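Local coordinates for protein PTHB1 (Homo sapiens, PDB 4YD8) that serves as a subunit of the BBSome, thought to be a coat complex that sorts membrane proteins to primary cilia, here as its N-terminal seven-bladed beta-propeller, at residues Cys157-Ser160 and Met164-Val167; Asn141-Ser146 and Asp195-Val200; His98-Val101 and Lys106-Val109. One frame throughout, in Å; residues are numbered along the deposited sequence. Where two conformers were deposited one is given.

Contact 1 (Cys157-Ser160 and Met164-Val167); sequences CIQS and MLMV
Leu165 touches the stem of Gln159, not its flat amide: Leu165 CD2 lies 3.9 Å from Gln159 CB, with CG next nearest. The amide itself is held beyond the hairpin, with NE2 bonded to both Gly186 O and Asn141 OD1. In Gln159 CG is anti to the backbone N and the chain runs on extended (chi2 -179°), which lets one residue offer methylenes to a leucine and a polar end to two carbonyl oxygens. Farther along the same face, Cys157 SG rests 3.8 Å from Leu165 CB, its small polarisable sulfur filling the step between Leu165 and Val167.

The strands 155-160 and 164-169 are the second and third of a four-stranded propeller blade, and here they pair as an antiparallel hairpin. Ile158 and Met166 form the hydrogen-bonded pair: Ile158 N gives to Met166 O at 2.8 Å, and Met166 N returns the bond to Ile158 O. Beside this pair, CA-H groups also approach the carbonyls: Cys157 CA lies 3.2 Å from Met166 O.

On the opposite face Met166, a selenomethionine, bends at its last torsion (chi3 -74°) and brings CE toward the partner strand, 3.6 Å from Ile158 CG2 and also near Ser160 CB. A flexible unbranched chain can bend its end in beside a beta-branched neighbour.

At the turn Ser160 works twice. Its N gives to Met164 O in the carbonyl plane, while its hydroxyl oxygen accepts Met164 N at 2.8 Å with an N-H...O angle of 163°, taking a place that a backbone carbonyl would fill in a regular ladder. Asp162 OD1 is hydrogen-bonded to the same Ser160 OG, which fixes the hydroxyl between the strand end and the turn.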
# COMPACT_ATOMS: atom_id res chain seq x y z
N CYS A 157 -5.12 12.50 -1.67
CA CYS A 157 -6.46 12.46 -2.25
C CYS A 157 -7.23 11.34 -1.59
O CYS A 157 -6.79 10.19 -1.60
CB CYS A 157 -6.40 12.24 -3.76
SG CYS A 157 -8.07 12.02 -4.49
N ILE A 158 -8.36 11.68 -1.00
CA ILE A 158 -9.19 10.70 -0.32
C ILE A 158 -10.47 10.48 -1.12
O ILE A 158 -11.14 11.45 -1.48
CB ILE A 158 -9.56 11.16 1.12
CG1 ILE A 158 -8.31 11.32 2.00
CG2 ILE A 158 -10.55 10.20 1.78
CD1 ILE A 158 -8.61 12.07 3.30
N GLN A 159 -10.79 9.23 -1.43
CA GLN A 159 -12.07 8.91 -2.05
C GLN A 159 -13.12 8.65 -0.97
O GLN A 159 -12.90 7.81 -0.09
CB GLN A 159 -11.94 7.67 -2.96
CG GLN A 159 -13.29 7.30 -3.63
CD GLN A 159 -13.18 6.06 -4.51
OE1 GLN A 159 -13.95 5.90 -5.45
NE2 GLN A 159 -12.23 5.18 -4.19
N SER A 160 -14.25 9.36 -1.04
CA SER A 160 -15.32 9.14 -0.08
C SER A 160 -16.12 7.90 -0.45
O SER A 160 -16.03 7.42 -1.58
CB SER A 160 -16.25 10.36 -0.01
OG SER A 160 -17.02 10.46 -1.20
N MSE A 164 -16.68 11.03 -3.97
CA MSE A 164 -16.00 12.30 -4.15
C MSE A 164 -14.51 12.09 -3.95
O MSE A 164 -14.12 11.43 -3.00
CB MSE A 164 -16.52 13.35 -3.16
CG MSE A 164 -15.75 14.65 -3.24
SE MSE A 164 -16.54 16.04 -2.13
CE MSE A 164 -17.70 16.81 -3.47
N LEU A 165 -13.71 12.64 -4.86
CA LEU A 165 -12.27 12.73 -4.64
C LEU A 165 -11.98 14.04 -3.93
O LEU A 165 -12.31 15.11 -4.44
CB LEU A 165 -11.49 12.64 -5.95
CG LEU A 165 -11.65 11.36 -6.77
CD1 LEU A 165 -10.65 11.39 -7.92
CD2 LEU A 165 -11.44 10.11 -5.91
N MSE A 166 -11.40 13.93 -2.74
CA MSE A 166 -11.12 15.06 -1.87
C MSE A 166 -9.61 15.25 -1.78
O MSE A 166 -8.89 14.38 -1.29
CB MSE A 166 -11.75 14.83 -0.49
CG MSE A 166 -13.27 14.51 -0.55
SE MSE A 166 -14.14 14.21 1.19
CE MSE A 166 -13.40 12.41 1.58
N VAL A 167 -9.14 16.39 -2.28
CA VAL A 167 -7.71 16.64 -2.41
C VAL A 167 -7.26 17.60 -1.33
O VAL A 167 -7.87 18.66 -1.12
CB VAL A 167 -7.37 17.22 -3.80
CG1 VAL A 167 -5.91 17.61 -3.87
CG2 VAL A 167 -7.72 16.21 -4.89

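Contact 2 (Asn141-Ser146 and Asp195-Val200); sequences NMTYGS and DSFLTV
Thr143 and Phe197 face one another from backbones that run nearly antiparallel, 169° apart over the touching parts, yet their CA atoms stay 8.6 Å apart, too far for sheet pairing, so the side chains alone bridge the gap. Thr143 CG2 meets the edge of the Phe197 ring near its plane, 3.9 Å from both CD1 and CE1. With OG1 anti to the backbone N (chi1 -171°), the two branches of Thr143 divide the work: the methyl goes to the phenyl, and the hydroxyl makes a weak hydrogen bond with Tyr190 N. A threonine suits this boundary, where an apolar ring lies on one side and the backbone N-H of Tyr190 is close to the hydroxyl.

The other end is looser. Asp195 OD1 merely comes near Ser146; the carboxylate oxygen is instead gripped by Tyr190 OH and Gly148 N. Asp195 takes up left-handed backbone angles, and together with Ser196 it forms a G1 beta bulge against strand 188-191 where strand 196-200 begins. Gly145, critical for protein stability, has a backbone conformation (phi 159°) in which a CB would press on the carbonyl oxygen of Tyr144.

The contact joins the first strand of one propeller blade to the second strand of the next. Phe197 fits the seam because its flat ring touches several elements at once: Phe147 edge-to-face, Cys157 on strand 155-160, and Tyr211 and Leu214 of the short helix 211-216.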
# COMPACT_ATOMS: atom_id res chain seq x y z
N ASN A 141 -10.89 5.21 0.88
CA ASN A 141 -9.45 4.92 0.74
C ASN A 141 -8.74 6.19 0.28
O ASN A 141 -9.37 7.22 0.08
CB ASN A 141 -9.21 3.74 -0.23
CG ASN A 141 -9.90 3.92 -1.59
OD1 ASN A 141 -10.25 5.02 -1.99
ND2 ASN A 141 -10.07 2.80 -2.32
N MSE A 142 -7.41 6.14 0.12
CA MSE A 142 -6.69 7.34 -0.25
C MSE A 142 -5.48 6.99 -1.10
O MSE A 142 -5.08 5.83 -1.16
CB MSE A 142 -6.22 8.11 0.98
CG MSE A 142 -5.29 7.32 1.89
SE MSE A 142 -4.62 8.54 3.31
CE MSE A 142 -3.86 7.24 4.50
N THR A 143 -4.92 8.01 -1.74
CA THR A 143 -3.63 7.86 -2.42
C THR A 143 -2.89 9.19 -2.23
O THR A 143 -3.43 10.13 -1.66
CB THR A 143 -3.82 7.50 -3.93
OG1 THR A 143 -2.55 7.17 -4.52
CG2 THR A 143 -4.47 8.66 -4.71
N TYR A 144 -1.65 9.27 -2.69
CA TYR A 144 -0.86 10.47 -2.46
C TYR A 144 0.21 10.59 -3.52
O TYR A 144 0.53 9.63 -4.21
CB TYR A 144 -0.21 10.45 -1.07
CG TYR A 144 0.82 9.34 -0.90
CD1 TYR A 144 0.43 8.06 -0.52
CD2 TYR A 144 2.17 9.58 -1.16
CE1 TYR A 144 1.36 7.03 -0.37
CE2 TYR A 144 3.12 8.55 -1.02
CZ TYR A 144 2.70 7.28 -0.63
OH TYR A 144 3.62 6.26 -0.48
N GLY A 145 0.78 11.78 -3.63
CA GLY A 145 1.86 11.97 -4.58
C GLY A 145 2.01 13.43 -4.91
O GLY A 145 1.34 14.29 -4.33
N SER A 146 2.90 13.72 -5.84
CA SER A 146 3.23 15.10 -6.20
C SER A 146 2.25 15.64 -7.23
O SER A 146 2.66 15.98 -8.35
CB SER A 146 4.66 15.18 -6.74
OG SER A 146 4.89 14.21 -7.76
N ASP A 195 0.38 12.31 -14.26
CA ASP A 195 -0.29 13.20 -13.29
C ASP A 195 -1.80 12.94 -13.31
O ASP A 195 -2.60 13.83 -13.59
CB ASP A 195 0.05 14.67 -13.59
CG ASP A 195 -0.44 15.63 -12.50
OD1 ASP A 195 -0.49 15.25 -11.31
OD2 ASP A 195 -0.78 16.78 -12.83
N SER A 196 -2.18 11.69 -13.02
CA SER A 196 -3.58 11.28 -13.06
C SER A 196 -3.96 10.37 -11.90
O SER A 196 -3.10 9.71 -11.30
CB SER A 196 -3.91 10.56 -14.38
OG SER A 196 -3.63 11.38 -15.50
N PHE A 197 -5.26 10.34 -11.60
CA PHE A 197 -5.81 9.39 -10.64
C PHE A 197 -6.43 8.22 -11.37
O PHE A 197 -7.16 8.40 -12.34
CB PHE A 197 -6.87 10.06 -9.75
CG PHE A 197 -6.32 11.13 -8.86
CD1 PHE A 197 -5.50 10.82 -7.80
CD2 PHE A 197 -6.64 12.46 -9.09
CE1 PHE A 197 -5.00 11.81 -6.97
CE2 PHE A 197 -6.14 13.46 -8.26
CZ PHE A 197 -5.31 13.13 -7.21
N LEU A 198 -6.15 7.02 -10.89
CA LEU A 198 -6.71 5.81 -11.50
C LEU A 198 -7.65 5.13 -10.52
O LEU A 198 -7.37 5.04 -9.32
CB LEU A 198 -5.59 4.85 -11.94
CG LEU A 198 -4.96 5.31 -13.27
CD1 LEU A 198 -3.97 6.47 -13.10
CD2 LEU A 198 -4.32 4.17 -13.97
N THR A 199 -8.78 4.66 -11.02
CA THR A 199 -9.65 3.85 -10.20
C THR A 199 -10.32 2.80 -11.08
O THR A 199 -10.09 2.76 -12.28
CB THR A 199 -10.70 4.70 -9.46
OG1 THR A 199 -11.39 3.89 -8.49
CG2 THR A 199 -11.72 5.33 -10.44
N VAL A 200 -11.09 1.90 -10.46
CA VAL A 200 -11.91 0.97 -11.22
C VAL A 200 -13.35 1.03 -10.71
O VAL A 200 -13.59 0.90 -9.51
CB VAL A 200 -11.42 -0.48 -11.12
CG1 VAL A 200 -12.12 -1.34 -12.19
CG2 VAL A 200 -9.88 -0.54 -11.27

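Contact 3 (His98-Val101 and Lys106-Val109); sequences HLAV and KLCV
Cys108 O accepts Val101 N at 2.8 Å in a nearly straight bond (169° at the hydrogen). The same oxygen also receives a CA-H contact, with Ala100 CA 3.4 Å from Cys108 O. The return bond, from Cys108 N to Val101 O, is 3.0 Å long and completes the hydrogen-bonded pair.

Ala100 stands opposite Val109 in the adjoining non-hydrogen-bonded pair, its CB 4.2 Å from Val109 CG2. Leu107, whose CG is anti to the backbone N (chi1 164°), turns CD1 back toward the partner strand, where it meets Ala100 CB at 4.1 Å and lies near Val101 O. The smallness of Ala100 leaves room for both larger neighbours and for Phe90 and Ile156, which also touch it. Farther along, Val109 CG1 packs 4.0 Å from His98 CB, while the His98 ring is held through ND1 by Met96 O. Beta-branched valines suit the extended backbone here.

Leu107 extends the layer onto Ile156 and Ile158 of the next blade, so Ala100 and Leu107 pack against that blade, while Val109 meets Phe90. The hairpin is the middle of a four-stranded antiparallel blade, the unit repeated around a beta-propeller.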
# COMPACT_ATOMS: atom_id res chain seq x y z
N HIS A 98 6.37 11.52 6.89
CA HIS A 98 5.39 11.53 7.97
C HIS A 98 4.33 10.44 7.73
O HIS A 98 4.18 9.95 6.61
CB HIS A 98 4.70 12.89 8.09
CG HIS A 98 5.60 13.96 8.61
ND1 HIS A 98 6.58 14.56 7.84
CD2 HIS A 98 5.68 14.54 9.83
CE1 HIS A 98 7.22 15.46 8.57
NE2 HIS A 98 6.69 15.46 9.79
N LEU A 99 3.61 10.10 8.78
CA LEU A 99 2.59 9.05 8.75
C LEU A 99 1.22 9.67 8.55
O LEU A 99 0.83 10.55 9.32
CB LEU A 99 2.59 8.26 10.05
CG LEU A 99 1.50 7.19 10.23
CD1 LEU A 99 1.65 6.08 9.21
CD2 LEU A 99 1.50 6.63 11.64
N ALA A 100 0.48 9.21 7.54
CA ALA A 100 -0.93 9.61 7.41
C ALA A 100 -1.79 8.43 7.85
O ALA A 100 -1.56 7.30 7.45
CB ALA A 100 -1.25 10.01 5.98
N VAL A 101 -2.75 8.71 8.71
CA VAL A 101 -3.69 7.71 9.18
C VAL A 101 -5.07 8.15 8.72
O VAL A 101 -5.53 9.23 9.08
CB VAL A 101 -3.66 7.55 10.70
CG1 VAL A 101 -4.67 6.49 11.17
CG2 VAL A 101 -2.23 7.21 11.18
N LYS A 106 -11.86 11.45 9.54
CA LYS A 106 -10.73 12.37 9.68
C LYS A 106 -9.45 11.76 9.11
O LYS A 106 -9.30 10.55 9.05
CB LYS A 106 -10.52 12.77 11.15
CG LYS A 106 -10.21 11.64 12.10
CD LYS A 106 -9.94 12.15 13.52
CE LYS A 106 -9.83 10.97 14.49
NZ LYS A 106 -9.56 11.38 15.90
N LEU A 107 -8.57 12.64 8.67
CA LEU A 107 -7.24 12.27 8.20
C LEU A 107 -6.25 12.91 9.17
O LEU A 107 -6.31 14.12 9.41
CB LEU A 107 -7.02 12.76 6.78
CG LEU A 107 -5.57 12.80 6.28
CD1 LEU A 107 -5.07 11.40 5.96
CD2 LEU A 107 -5.43 13.72 5.07
N CYS A 108 -5.36 12.10 9.76
CA CYS A 108 -4.41 12.62 10.75
C CYS A 108 -2.99 12.38 10.27
O CYS A 108 -2.67 11.29 9.80
CB CYS A 108 -4.64 11.97 12.11
SG CYS A 108 -6.34 12.22 12.77
N VAL A 109 -2.15 13.40 10.37
CA VAL A 109 -0.76 13.28 9.92
C VAL A 109 0.17 13.44 11.13
O VAL A 109 0.03 14.37 11.92
CB VAL A 109 -0.44 14.32 8.81
CG1 VAL A 109 1.05 14.39 8.52
CG2 VAL A 109 -1.17 13.94 7.51

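In the fold
From the N terminus the chain first closes contact 3, a short hairpin inside the blade running from strand 84-88 to strand 127-134. It then enters the next blade at strand 139-145, which opens the loop of contact 2. Contact 1 is nested within that loop: its hairpin forms and closes before the chain reaches strand 196-200 of the following blade. Contact 1 shares its sheet with the 141-146 side of contact 2, since strands 139-145 and 155-160 are neighbours joined by backbone bonds. Met142 and Ile158 reach back to Leu107 of contact 3. Three successive blades are thus tied side by side around the propeller.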